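Local coordinates for variant surface glycoprotein MITat 1.13 (Trypanosoma brucei, PDB 6Z8G), which probably builds the surface coat of the parasite, whose serial replacement by antigenically distinct variants lets the trypanosome evade the host immune response, at residues B[40-45]-B[115-120]; B[190-195]-B[254-259]; B[83-88]-B[301-306]; B[91-96]-B[292-297]; B[209-214]-B[241-246]. All coordinates share one frame; numbering follows the deposited sequence.

Contact 1: residues B[40-45]-B[115-120]; sequences RLLKRL and KIEEAA. With NAG (2-acetamido-2-deoxy-beta-D-glucopyranose), chain D.
L42 lays methyl CD2 to one side of the E117 carboxylate plane, nearest to OE2 (L42 CD2 to E117 OE2 3.7 Å). The two side chains cross at about a right angle; the bend of E117 at chi2 (-73°) turns its carboxylate toward L42. E117 OE2 also has a weak hydrogen bond to S114 OG of the second subunit. The other carboxylate, that of E118, points to the sugar. Its OE2 accepts from N2 of the NAG at 3.1 Å, while OE1 takes a longer, weak share. OE2 is further bonded to N124 ND2 of the second subunit.

The helices themselves pack through I116, which lies across from three leucines. I116 CD1 meets L41 CG at 3.6 Å. I116 CG2 meets L45 CD2 at 3.6 Å and L42 CD2 at 4.0 Å. L41 CD2 also reaches A119 CB at 4.1 Å. The chi1 of L41, -137°, places its CG against I116 CD1.

The segments belong to the long helices 34-75 and 78-129, which form the antiparallel helical hairpin of the A-type VSG fold. Their axes here are 10.0 Å apart, at 164°. No hydrogen bond crosses between the segments. The core of the contact is thus apolar. E117 closes one side of it and also reaches the second subunit, while E118, on the far side of its helix, meets the glycan and that subunit.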
# COMPACT_ATOMS: atom_id res chain seq x y z
N ARG B 40 13.69 -8.38 8.89
CA ARG B 40 14.00 -8.99 7.60
C ARG B 40 12.82 -8.88 6.65
O ARG B 40 13.00 -8.60 5.46
CB ARG B 40 14.40 -10.45 7.79
CG ARG B 40 14.99 -11.04 6.52
CD ARG B 40 15.19 -12.53 6.64
NE ARG B 40 16.11 -12.89 7.72
CZ ARG B 40 16.66 -14.09 7.84
NH1 ARG B 40 16.39 -15.04 6.96
NH2 ARG B 40 17.48 -14.35 8.86
N LEU B 41 11.61 -9.12 7.16
CA LEU B 41 10.43 -9.04 6.31
C LEU B 41 10.26 -7.64 5.73
O LEU B 41 9.97 -7.49 4.54
CB LEU B 41 9.20 -9.43 7.12
CG LEU B 41 8.22 -10.33 6.40
CD1 LEU B 41 8.94 -11.44 5.64
CD2 LEU B 41 7.27 -10.91 7.43
N LEU B 42 10.49 -6.61 6.55
CA LEU B 42 10.35 -5.25 6.05
C LEU B 42 11.47 -4.89 5.09
O LEU B 42 11.23 -4.21 4.09
CB LEU B 42 10.31 -4.28 7.23
CG LEU B 42 9.05 -4.42 8.08
CD1 LEU B 42 9.12 -3.56 9.33
CD2 LEU B 42 7.84 -4.03 7.26
N LYS B 43 12.68 -5.40 5.33
CA LYS B 43 13.78 -5.15 4.41
C LYS B 43 13.53 -5.80 3.06
O LYS B 43 13.87 -5.22 2.02
CB LYS B 43 15.09 -5.68 4.98
CG LYS B 43 15.76 -4.79 6.00
CD LYS B 43 17.02 -5.45 6.56
CE LYS B 43 17.57 -4.66 7.75
NZ LYS B 43 16.86 -3.35 7.92
N ARG B 44 12.99 -7.01 3.06
CA ARG B 44 12.62 -7.68 1.82
C ARG B 44 11.52 -6.92 1.10
O ARG B 44 11.59 -6.71 -0.12
CB ARG B 44 12.15 -9.11 2.09
CG ARG B 44 13.24 -10.06 2.63
CD ARG B 44 12.68 -11.44 2.85
NE ARG B 44 12.17 -12.00 1.61
CZ ARG B 44 11.26 -12.97 1.55
NH1 ARG B 44 10.77 -13.49 2.67
NH2 ARG B 44 10.85 -13.43 0.36
N LEU B 45 10.49 -6.50 1.83
CA LEU B 45 9.42 -5.72 1.22
C LEU B 45 9.95 -4.46 0.54
O LEU B 45 9.50 -4.09 -0.54
CB LEU B 45 8.38 -5.35 2.28
CG LEU B 45 7.25 -4.42 1.82
CD1 LEU B 45 6.50 -5.01 0.64
CD2 LEU B 45 6.28 -4.15 2.96
N LYS B 115 -0.08 -7.58 3.52
CA LYS B 115 0.17 -8.85 4.20
C LYS B 115 1.45 -8.78 5.03
O LYS B 115 1.51 -9.33 6.14
CB LYS B 115 0.19 -9.96 3.17
CG LYS B 115 -1.18 -10.11 2.54
CD LYS B 115 -1.21 -11.10 1.38
CE LYS B 115 -2.66 -11.53 1.08
NZ LYS B 115 -2.76 -12.81 0.29
N ILE B 116 2.48 -8.10 4.52
CA ILE B 116 3.71 -7.97 5.29
C ILE B 116 3.46 -7.16 6.56
O ILE B 116 3.91 -7.53 7.64
CB ILE B 116 4.80 -7.33 4.42
CG1 ILE B 116 5.20 -8.30 3.28
CG2 ILE B 116 6.01 -6.92 5.27
CD1 ILE B 116 6.41 -9.13 3.58
N GLU B 117 2.73 -6.05 6.45
CA GLU B 117 2.55 -5.20 7.63
C GLU B 117 1.65 -5.86 8.67
O GLU B 117 1.85 -5.63 9.87
CB GLU B 117 1.98 -3.84 7.23
CG GLU B 117 2.91 -3.01 6.39
CD GLU B 117 4.08 -2.45 7.16
OE1 GLU B 117 4.13 -2.66 8.41
OE2 GLU B 117 4.95 -1.81 6.51
N GLU B 118 0.66 -6.65 8.25
CA GLU B 118 -0.11 -7.41 9.23
C GLU B 118 0.79 -8.41 9.96
O GLU B 118 0.69 -8.55 11.18
CB GLU B 118 -1.27 -8.12 8.55
CG GLU B 118 -2.12 -8.96 9.51
CD GLU B 118 -3.37 -9.51 8.85
OE1 GLU B 118 -3.64 -9.13 7.69
OE2 GLU B 118 -4.10 -10.31 9.47
N ALA B 119 1.69 -9.08 9.23
CA ALA B 119 2.63 -9.99 9.88
C ALA B 119 3.54 -9.23 10.84
O ALA B 119 3.72 -9.66 11.98
CB ALA B 119 3.47 -10.74 8.84
N ALA B 120 4.07 -8.08 10.42
CA ALA B 120 4.91 -7.26 11.30
C ALA B 120 4.19 -6.95 12.61
O ALA B 120 4.78 -7.07 13.70
CB ALA B 120 5.31 -5.96 10.60
C1 NAG D . -3.77 -13.54 9.56
C2 NAG D . -4.70 -13.46 8.33
C3 NAG D . -6.11 -13.05 8.75
C4 NAG D . -6.62 -13.93 9.89
C5 NAG D . -5.62 -13.89 11.04
C6 NAG D . -6.03 -14.74 12.22
C7 NAG D . -3.98 -12.84 6.06
C8 NAG D . -3.40 -11.76 5.20
N2 NAG D . -4.18 -12.53 7.35
O3 NAG D . -6.97 -13.12 7.63
O4 NAG D . -7.86 -13.42 10.35
O5 NAG D . -4.36 -14.38 10.58
O6 NAG D . -5.17 -14.50 13.32
O7 NAG D . -4.26 -13.95 5.61

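Contact 2: residues B[190-195]-B[254-259]; sequences KLITHG and ADFLGS
K190 reaches D255 with the far end of its side chain. From CB the chain starts with CG anti to the carbonyl carbon (chi1 -60°). CG and CD carry it on, and the bend at chi3 (97°) brings the end over the other segment. CE then lies 3.2 Å from D255 OD1 and equally close to the carbonyl O of G258. NZ forms a salt bridge with the carboxylate, through weak hydrogen bonds to D255 OD1 (3.2 Å) and D255 OD2. OD1 also accepts from G258 N, which comes from above the carboxylate plane. This is an Asx motif, and it fixes the acid that the lysine meets.

At the base of K190, CA rests 3.8 Å from L257 CD1. One water joins K190 O, I192 O and L257 N. Further on, A254 N donates to T193 O at 2.8 Å, and I192 CG2 meets the edge of the F256 ring.

T193 and H194 both face S229, a classic beta bulge where strand 194-203 begins beside strand 221-229. The 254-259 loop runs from strand 247-253 to helix 260-273. F256 and L257 pack on helix 78-129, so the contact joins the sheet to the helical bundle.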
# COMPACT_ATOMS: atom_id res chain seq x y z
N LYS B 190 7.90 -18.92 12.56
CA LYS B 190 6.74 -18.66 13.40
C LYS B 190 7.13 -18.26 14.82
O LYS B 190 6.38 -17.54 15.48
CB LYS B 190 5.82 -19.88 13.45
CG LYS B 190 5.32 -20.28 12.08
CD LYS B 190 4.32 -21.39 12.18
CE LYS B 190 2.92 -20.83 12.14
NZ LYS B 190 1.88 -21.87 11.88
N LEU B 191 8.30 -18.72 15.28
CA LEU B 191 8.88 -18.37 16.58
C LEU B 191 8.13 -19.02 17.74
O LEU B 191 8.73 -19.77 18.52
CB LEU B 191 8.95 -16.85 16.76
CG LEU B 191 9.77 -16.12 15.69
CD1 LEU B 191 9.84 -14.68 16.06
CD2 LEU B 191 11.17 -16.69 15.59
N ILE B 192 6.83 -18.75 17.88
CA ILE B 192 6.05 -19.32 18.97
C ILE B 192 4.98 -20.20 18.36
O ILE B 192 4.14 -19.71 17.59
CB ILE B 192 5.42 -18.26 19.88
CG1 ILE B 192 6.50 -17.45 20.61
CG2 ILE B 192 4.52 -18.94 20.92
CD1 ILE B 192 5.92 -16.40 21.54
N THR B 193 4.99 -21.48 18.72
CA THR B 193 3.92 -22.39 18.36
C THR B 193 3.23 -23.01 19.56
O THR B 193 2.07 -23.43 19.44
CB THR B 193 4.43 -23.52 17.45
OG1 THR B 193 5.54 -24.18 18.07
CG2 THR B 193 4.89 -22.95 16.10
N HIS B 194 3.89 -23.02 20.73
CA HIS B 194 3.34 -23.67 21.92
C HIS B 194 3.59 -22.82 23.16
O HIS B 194 4.63 -22.17 23.29
CB HIS B 194 3.96 -25.06 22.10
CG HIS B 194 3.55 -26.03 21.04
ND1 HIS B 194 4.10 -26.03 19.77
CD2 HIS B 194 2.61 -27.01 21.04
CE1 HIS B 194 3.52 -26.96 19.04
NE2 HIS B 194 2.61 -27.57 19.78
N GLY B 195 2.63 -22.85 24.08
CA GLY B 195 2.84 -22.36 25.42
C GLY B 195 3.12 -23.52 26.37
O GLY B 195 2.54 -24.60 26.23
N ALA B 254 -0.18 -22.51 20.76
CA ALA B 254 -0.09 -21.06 20.85
C ALA B 254 0.42 -20.52 19.51
O ALA B 254 1.48 -19.91 19.42
CB ALA B 254 0.82 -20.62 22.00
N ASP B 255 -0.36 -20.75 18.46
CA ASP B 255 0.03 -20.36 17.10
C ASP B 255 -0.45 -18.94 16.82
O ASP B 255 -1.51 -18.74 16.24
CB ASP B 255 -0.55 -21.35 16.10
CG ASP B 255 -0.17 -21.02 14.65
OD1 ASP B 255 0.76 -20.21 14.42
OD2 ASP B 255 -0.84 -21.60 13.75
N PHE B 256 0.37 -17.96 17.20
CA PHE B 256 -0.05 -16.56 17.09
C PHE B 256 -0.09 -16.10 15.64
O PHE B 256 -1.02 -15.39 15.23
CB PHE B 256 0.88 -15.66 17.89
CG PHE B 256 0.63 -15.72 19.37
CD1 PHE B 256 -0.48 -15.08 19.91
CD2 PHE B 256 1.47 -16.43 20.20
CE1 PHE B 256 -0.74 -15.15 21.29
CE2 PHE B 256 1.23 -16.49 21.57
CZ PHE B 256 0.12 -15.86 22.11
N LEU B 257 0.92 -16.47 14.85
CA LEU B 257 1.03 -15.99 13.48
C LEU B 257 0.02 -16.67 12.56
O LEU B 257 -0.45 -16.06 11.60
CB LEU B 257 2.45 -16.23 12.99
CG LEU B 257 3.39 -15.04 13.07
CD1 LEU B 257 4.81 -15.48 12.71
CD2 LEU B 257 2.93 -13.92 12.13
N GLY B 258 -0.37 -17.91 12.85
CA GLY B 258 -1.16 -18.64 11.87
C GLY B 258 -0.40 -18.71 10.56
O GLY B 258 0.80 -19.00 10.54
N SER B 259 -1.07 -18.43 9.45
CA SER B 259 -0.42 -18.38 8.15
C SER B 259 0.08 -16.98 7.77
O SER B 259 0.59 -16.80 6.66
CB SER B 259 -1.36 -18.91 7.06
OG SER B 259 -2.65 -18.31 7.10
O HOH W 1 3.26 -17.52 16.14

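Contact 3: residues B[83-88]-B[301-306]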
# COMPACT_ATOMS: atom_id res chain seq x y z
N LYS B 83 13.59 15.19 -36.86
CA LYS B 83 14.32 14.53 -35.78
C LYS B 83 13.38 14.07 -34.67
O LYS B 83 13.62 13.04 -34.03
CB LYS B 83 15.37 15.48 -35.19
CG LYS B 83 16.58 15.75 -36.07
CD LYS B 83 17.63 16.59 -35.31
CE LYS B 83 18.43 17.45 -36.30
NZ LYS B 83 19.46 18.30 -35.65
N ILE B 84 12.29 14.80 -34.47
CA ILE B 84 11.36 14.50 -33.39
C ILE B 84 10.46 13.33 -33.74
O ILE B 84 10.19 12.49 -32.88
CB ILE B 84 10.54 15.76 -33.06
CG1 ILE B 84 11.45 16.84 -32.45
CG2 ILE B 84 9.44 15.42 -32.07
CD1 ILE B 84 10.87 18.21 -32.51
N LEU B 85 10.00 13.24 -34.98
CA LEU B 85 8.98 12.23 -35.31
C LEU B 85 9.35 10.79 -34.95
O LEU B 85 8.47 10.07 -34.46
CB LEU B 85 8.63 12.33 -36.80
CG LEU B 85 7.94 13.61 -37.27
CD1 LEU B 85 7.49 13.42 -38.70
CD2 LEU B 85 6.76 13.95 -36.34
N PRO B 86 10.58 10.30 -35.18
CA PRO B 86 10.86 8.92 -34.73
C PRO B 86 10.89 8.78 -33.23
O PRO B 86 10.54 7.72 -32.72
CB PRO B 86 12.24 8.62 -35.35
CG PRO B 86 12.39 9.63 -36.44
CD PRO B 86 11.70 10.87 -35.94
N LEU B 87 11.20 9.85 -32.51
CA LEU B 87 11.15 9.79 -31.06
C LEU B 87 9.71 9.71 -30.59
O LEU B 87 9.43 9.09 -29.56
CB LEU B 87 11.84 11.01 -30.45
CG LEU B 87 13.28 11.27 -30.89
CD1 LEU B 87 13.83 12.55 -30.24
CD2 LEU B 87 14.12 10.07 -30.51
N LEU B 88 8.80 10.28 -31.37
CA LEU B 88 7.42 10.40 -30.93
C LEU B 88 6.73 9.03 -30.89
O LEU B 88 6.16 8.64 -29.86
CB LEU B 88 6.68 11.37 -31.84
CG LEU B 88 5.47 12.01 -31.19
CD1 LEU B 88 5.19 13.31 -31.90
CD2 LEU B 88 4.28 11.09 -31.32
N ILE B 301 13.22 5.67 -41.18
CA ILE B 301 13.15 5.51 -42.62
C ILE B 301 12.14 6.49 -43.22
O ILE B 301 12.42 7.15 -44.23
CB ILE B 301 12.80 4.05 -42.98
CG1 ILE B 301 13.86 3.11 -42.42
CG2 ILE B 301 12.64 3.91 -44.49
CD1 ILE B 301 13.52 1.65 -42.65
N LYS B 302 10.95 6.58 -42.62
CA LYS B 302 9.88 7.43 -43.17
C LYS B 302 10.23 8.91 -43.10
O LYS B 302 10.01 9.64 -44.06
CB LYS B 302 8.57 7.17 -42.42
CG LYS B 302 7.97 5.81 -42.63
CD LYS B 302 6.85 5.50 -41.63
CE LYS B 302 5.50 6.05 -42.09
NZ LYS B 302 4.91 5.34 -43.26
N ALA B 303 10.79 9.36 -41.97
CA ALA B 303 10.98 10.78 -41.70
C ALA B 303 12.38 11.29 -42.01
O ALA B 303 12.54 12.48 -42.32
CB ALA B 303 10.65 11.08 -40.23
N LEU B 304 13.42 10.44 -41.92
CA LEU B 304 14.79 10.90 -42.10
C LEU B 304 15.46 10.40 -43.38
O LEU B 304 16.49 10.96 -43.76
CB LEU B 304 15.64 10.47 -40.91
CG LEU B 304 15.27 11.12 -39.59
CD1 LEU B 304 16.10 10.53 -38.45
CD2 LEU B 304 15.45 12.62 -39.70
N LEU B 305 14.91 9.38 -44.04
CA LEU B 305 15.48 8.85 -45.27
C LEU B 305 14.61 9.10 -46.51
O LEU B 305 14.78 8.43 -47.53
CB LEU B 305 15.74 7.35 -45.11
CG LEU B 305 16.88 7.01 -44.15
CD1 LEU B 305 17.17 5.51 -44.14
CD2 LEU B 305 18.13 7.82 -44.50
N ASN B 306 13.66 10.04 -46.42
CA ASN B 306 12.87 10.48 -47.59
C ASN B 306 12.12 9.31 -48.24
O ASN B 306 12.03 9.23 -49.46
CB ASN B 306 13.74 11.21 -48.62
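Methyl CD1 of L304 lies against the proline ring of P86, 4.3 Å from P86 CG. L304 has CG anti to the carbonyl carbon (chi1 -65°), and its two methyls go to different targets. CD1 takes the proline ring. CD2 comes to the backbone of K83, 4.3 Å from K83 N, while the lysine itself starts out away from this segment.

A303 is the second large contributor. Its CB is 4.2 Å from L85 CB and 4.4 Å from P86 CG. The methyl of A303 therefore touches two successive residues of the facing helix, and P86 touches both A303 and L304. The side-chain contacts are all apolar, and no hydrogen bond crosses between the segments.

P86 sits inside helix 78-129, one of the two long helices of the VSG hairpin. Its ring nitrogen has no hydrogen to give to the turn before, and the helix is kinked there. The short helix 296-304 packs on this region with residues 303 and 304.

Polar groups of both segments are bonded outside the contact: A303 O accepts from R82, and K83 O is bonded to the hydroxyl of Y329 in helix 318-329. K302 NZ makes a salt bridge with E311. L85 and K302 pack on L380 of the second subunit.

Contact 4: residues B[91-96]-B[292-297]; sequences AADILD and ANPKFK
The backbones stay well apart here, with I94 CA 7.4 Å from N293 CA and D93 CA 7.5 Å from K295 CA. Side chains bridge the gap. N293 ND2 donates to D93 OD2 at 2.7 Å, with an N-H...acceptor angle of 157°. The bond uses the anti lone pair of OD2, on the side away from OD1. The carboxylate and amide planes are 74° apart, so the two groups meet strongly twisted.

N293 works with both ends of its amide. Its OD1 accepts from K295 N at 2.9 Å, a capping bond at the turn that leads into helix 296-304. With CG anti to the backbone N (chi1 -175°), the amide can serve D93 and this turn together. Both bonds restrict its rotation.

Apolar atoms line the pair. I94 CG1 lies 3.8 Å from N293 ND2, and K295 CG lies 4.1 Å from D93 CB. The K295 ammonium does not touch the D93 carboxylate, though it may add some favourable charge at a distance.

D93 also packs on P369 of the second subunit. A91 and A92 face Y66 of helix 34-75. The start of helix 296-304 is thus tied to the side of helix 78-129.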
# COMPACT_ATOMS: atom_id res chain seq x y z
N ALA B 91 8.19 6.88 -28.29
CA ALA B 91 7.88 7.38 -26.96
C ALA B 91 6.49 6.97 -26.55
O ALA B 91 6.26 6.62 -25.39
CB ALA B 91 8.00 8.90 -26.91
N ALA B 92 5.56 6.98 -27.50
CA ALA B 92 4.20 6.56 -27.17
C ALA B 92 4.17 5.10 -26.77
O ALA B 92 3.46 4.71 -25.84
CB ALA B 92 3.29 6.81 -28.36
N ASP B 93 4.96 4.28 -27.46
CA ASP B 93 5.03 2.86 -27.12
C ASP B 93 5.69 2.62 -25.75
O ASP B 93 5.21 1.80 -24.95
CB ASP B 93 5.75 2.13 -28.24
CG ASP B 93 5.46 0.64 -28.25
OD1 ASP B 93 4.26 0.27 -28.28
OD2 ASP B 93 6.44 -0.15 -28.19
N ILE B 94 6.81 3.29 -25.48
CA ILE B 94 7.48 3.17 -24.20
C ILE B 94 6.57 3.60 -23.06
O ILE B 94 6.49 2.94 -22.01
CB ILE B 94 8.79 3.97 -24.20
CG1 ILE B 94 9.82 3.30 -25.11
CG2 ILE B 94 9.33 4.07 -22.78
CD1 ILE B 94 10.95 4.21 -25.53
N LEU B 95 5.88 4.73 -23.24
CA LEU B 95 5.01 5.23 -22.19
C LEU B 95 3.86 4.27 -21.92
O LEU B 95 3.54 3.99 -20.76
CB LEU B 95 4.49 6.60 -22.58
CG LEU B 95 3.59 7.29 -21.55
CD1 LEU B 95 4.31 7.34 -20.23
CD2 LEU B 95 3.25 8.69 -22.09
N ASP B 96 3.25 3.74 -22.99
CA ASP B 96 2.16 2.78 -22.84
C ASP B 96 2.60 1.53 -22.08
O ASP B 96 1.91 1.06 -21.16
CB ASP B 96 1.61 2.41 -24.21
CG ASP B 96 0.41 1.49 -24.12
OD1 ASP B 96 -0.65 1.97 -23.68
OD2 ASP B 96 0.54 0.28 -24.44
N ALA B 292 15.86 0.62 -29.16
CA ALA B 292 15.36 -0.74 -29.07
C ALA B 292 13.85 -0.83 -29.26
O ALA B 292 13.29 -1.94 -29.26
CB ALA B 292 15.76 -1.36 -27.73
N ASN B 293 13.17 0.30 -29.36
CA ASN B 293 11.73 0.20 -29.49
C ASN B 293 11.37 -0.15 -30.92
O ASN B 293 11.87 0.49 -31.86
CB ASN B 293 11.03 1.48 -29.06
CG ASN B 293 9.52 1.32 -29.07
OD1 ASN B 293 8.88 1.51 -30.11
ND2 ASN B 293 8.95 0.91 -27.94
N PRO B 294 10.50 -1.13 -31.13
CA PRO B 294 10.13 -1.54 -32.49
C PRO B 294 9.60 -0.43 -33.38
O PRO B 294 9.66 -0.59 -34.60
CB PRO B 294 9.06 -2.61 -32.25
CG PRO B 294 9.25 -3.07 -30.79
CD PRO B 294 9.76 -1.87 -30.07
N LYS B 295 9.00 0.65 -32.85
CA LYS B 295 8.47 1.71 -33.71
C LYS B 295 9.56 2.59 -34.33
O LYS B 295 9.33 3.21 -35.37
CB LYS B 295 7.49 2.61 -32.94
CG LYS B 295 6.26 1.89 -32.34
CD LYS B 295 5.22 1.46 -33.41
CE LYS B 295 4.00 0.78 -32.75
NZ LYS B 295 2.76 0.82 -33.59
N PHE B 296 10.73 2.63 -33.71
CA PHE B 296 11.73 3.65 -34.02
C PHE B 296 12.29 3.53 -35.43
O PHE B 296 12.28 4.51 -36.18
CB PHE B 296 12.85 3.55 -32.99
CG PHE B 296 13.93 4.57 -33.16
CD1 PHE B 296 13.67 5.91 -32.93
CD2 PHE B 296 15.21 4.19 -33.51
CE1 PHE B 296 14.68 6.85 -33.07
CE2 PHE B 296 16.22 5.12 -33.65
CZ PHE B 296 15.96 6.45 -33.42
N LYS B 297 12.81 2.36 -35.81
CA LYS B 297 13.53 2.23 -37.08
C LYS B 297 12.66 2.65 -38.27
O LYS B 297 13.12 3.39 -39.15
CB LYS B 297 14.04 0.81 -37.27

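Contact 5: residues B[209-214]-B[241-246]; sequences SSCHTT and AATNNK
S210 OG is gripped from both segments. T243 N donates to it at 2.9 Å, nearly straight at 167°. H212 ND1 is 2.7 Å from the same S210 OG, in a hydrogen bond where either could be the donor. The serine hydroxyl reaches T243 with OG anti to its own backbone N (chi1 173°). A second bond runs the other way across the contact: C211 N donates to T243 OG1 at 2.7 Å, with an angle of 171°. The two side-chain oxygens thus each accept a backbone N-H from the opposite segment. T243 OG1 is also bonded to the carbonyl of C201.

The T243 bonds lie at a type I beta turn from A242 to N245, just before strand 247-253. The partner segment leaves a short, weakly bonded strand at about 209-210, which pairs with strand 194-203. C211 is in a disulfide with C201 of that strand, so the loop is held covalently to the sheet beside the two hydrogen bonds.

H212 is packed on both ring faces. A241 CA lies over the centre of one, 3.9 Å from the ring centroid, a CH-pi contact. T213 CG2 lies on the opposite face, offset toward the rim. S210 CB is at the ring edge, in plane. N244 OD1 comes within 3.5 Å of S210 CB. H212 packs on T148 of the second subunit, and C211 and T243 on L147 of that subunit.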
# COMPACT_ATOMS: atom_id res chain seq x y z
N SER B 209 14.21 -30.96 48.38
CA SER B 209 13.64 -32.27 48.11
C SER B 209 12.54 -32.20 47.06
O SER B 209 11.82 -31.20 46.95
CB SER B 209 13.08 -32.91 49.39
OG SER B 209 14.06 -32.93 50.41
N SER B 210 12.36 -33.30 46.34
CA SER B 210 11.29 -33.40 45.37
C SER B 210 9.98 -33.69 46.09
O SER B 210 9.93 -34.38 47.11
CB SER B 210 11.63 -34.51 44.39
OG SER B 210 10.54 -34.75 43.53
N CYS B 211 8.89 -33.16 45.53
CA CYS B 211 7.56 -33.32 46.12
C CYS B 211 6.90 -34.64 45.76
O CYS B 211 5.79 -34.90 46.22
CB CYS B 211 6.61 -32.19 45.72
SG CYS B 211 7.09 -30.59 46.40
N HIS B 212 7.53 -35.46 44.94
CA HIS B 212 6.94 -36.76 44.67
C HIS B 212 7.21 -37.75 45.79
O HIS B 212 6.48 -38.74 45.90
CB HIS B 212 7.43 -37.32 43.33
CG HIS B 212 8.75 -38.01 43.40
ND1 HIS B 212 9.93 -37.36 43.70
CD2 HIS B 212 9.09 -39.30 43.16
CE1 HIS B 212 10.94 -38.22 43.65
NE2 HIS B 212 10.45 -39.41 43.34
N THR B 213 8.20 -37.49 46.64
CA THR B 213 8.47 -38.31 47.81
C THR B 213 8.39 -37.54 49.13
O THR B 213 8.02 -38.13 50.14
CB THR B 213 9.85 -38.98 47.70
OG1 THR B 213 10.86 -38.00 47.41
CG2 THR B 213 9.85 -40.07 46.62
N THR B 214 8.74 -36.26 49.15
CA THR B 214 8.60 -35.40 50.33
C THR B 214 7.37 -34.52 50.12
O THR B 214 7.45 -33.50 49.44
CB THR B 214 9.83 -34.53 50.54
OG1 THR B 214 10.99 -35.35 50.74
CG2 THR B 214 9.63 -33.61 51.73
N ALA B 241 10.01 -37.52 38.88
CA ALA B 241 11.03 -38.08 39.76
C ALA B 241 11.94 -37.03 40.40
O ALA B 241 12.86 -37.39 41.14
CB ALA B 241 11.90 -39.10 39.00
N ALA B 242 11.72 -35.75 40.09
CA ALA B 242 12.53 -34.66 40.64
C ALA B 242 11.81 -33.34 40.43
O ALA B 242 12.20 -32.56 39.56
CB ALA B 242 13.91 -34.64 39.97
N THR B 243 10.77 -33.08 41.23
CA THR B 243 9.94 -31.90 41.00
C THR B 243 10.65 -30.61 41.35
O THR B 243 10.14 -29.53 41.00
CB THR B 243 8.63 -31.96 41.79
OG1 THR B 243 8.88 -31.80 43.20
CG2 THR B 243 7.89 -33.26 41.52
N ASN B 244 11.76 -30.67 42.06
CA ASN B 244 12.49 -29.48 42.47
C ASN B 244 13.34 -28.90 41.35
O ASN B 244 14.17 -28.03 41.62
CB ASN B 244 13.36 -29.78 43.69
CG ASN B 244 14.22 -31.02 43.49
OD1 ASN B 244 13.72 -32.07 43.09
ND2 ASN B 244 15.52 -30.88 43.72
N ASN B 245 13.19 -29.38 40.12
CA ASN B 245 13.81 -28.76 38.95
C ASN B 245 12.71 -28.24 38.03
O ASN B 245 11.73 -28.94 37.75
CB ASN B 245 14.69 -29.76 38.20
CG ASN B 245 15.56 -30.58 39.13
OD1 ASN B 245 15.12 -31.59 39.67
ND2 ASN B 245 16.81 -30.16 39.29
N LYS B 246 12.87 -27.00 37.56
CA LYS B 246 11.90 -26.38 36.66
C LYS B 246 11.88 -27.15 35.36
O LYS B 246 12.93 -27.38 34.76
CB LYS B 246 12.25 -24.92 36.42
CG LYS B 246 11.15 -24.14 35.70
CD LYS B 246 11.44 -22.64 35.60
CE LYS B 246 12.68 -22.34 34.76
NZ LYS B 246 12.89 -20.88 34.55

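The contacts are strung along an elongated chain. Contacts 3 and 4 lie at one end, with centres 13 Å apart. They share helices 78-129 and 296-304, and F296 packs on P86 and L87 between them. Contact 1, also on helix 78-129, is about 37 Å from contact 4, centre to centre. The centres of contacts 1 and 2 are about 17 Å apart. Those of contacts 2 and 5, on the same sheet, are about 31 Å apart. In sequence, contact 1 alternates with contacts 3 and 4 and closes before contact 2 opens; contact 2 encloses contact 5. The strands of the six-stranded sheet come between helices 78-129 and 260-273. All five contacts touch the second subunit, at points spread along most of the chain's length.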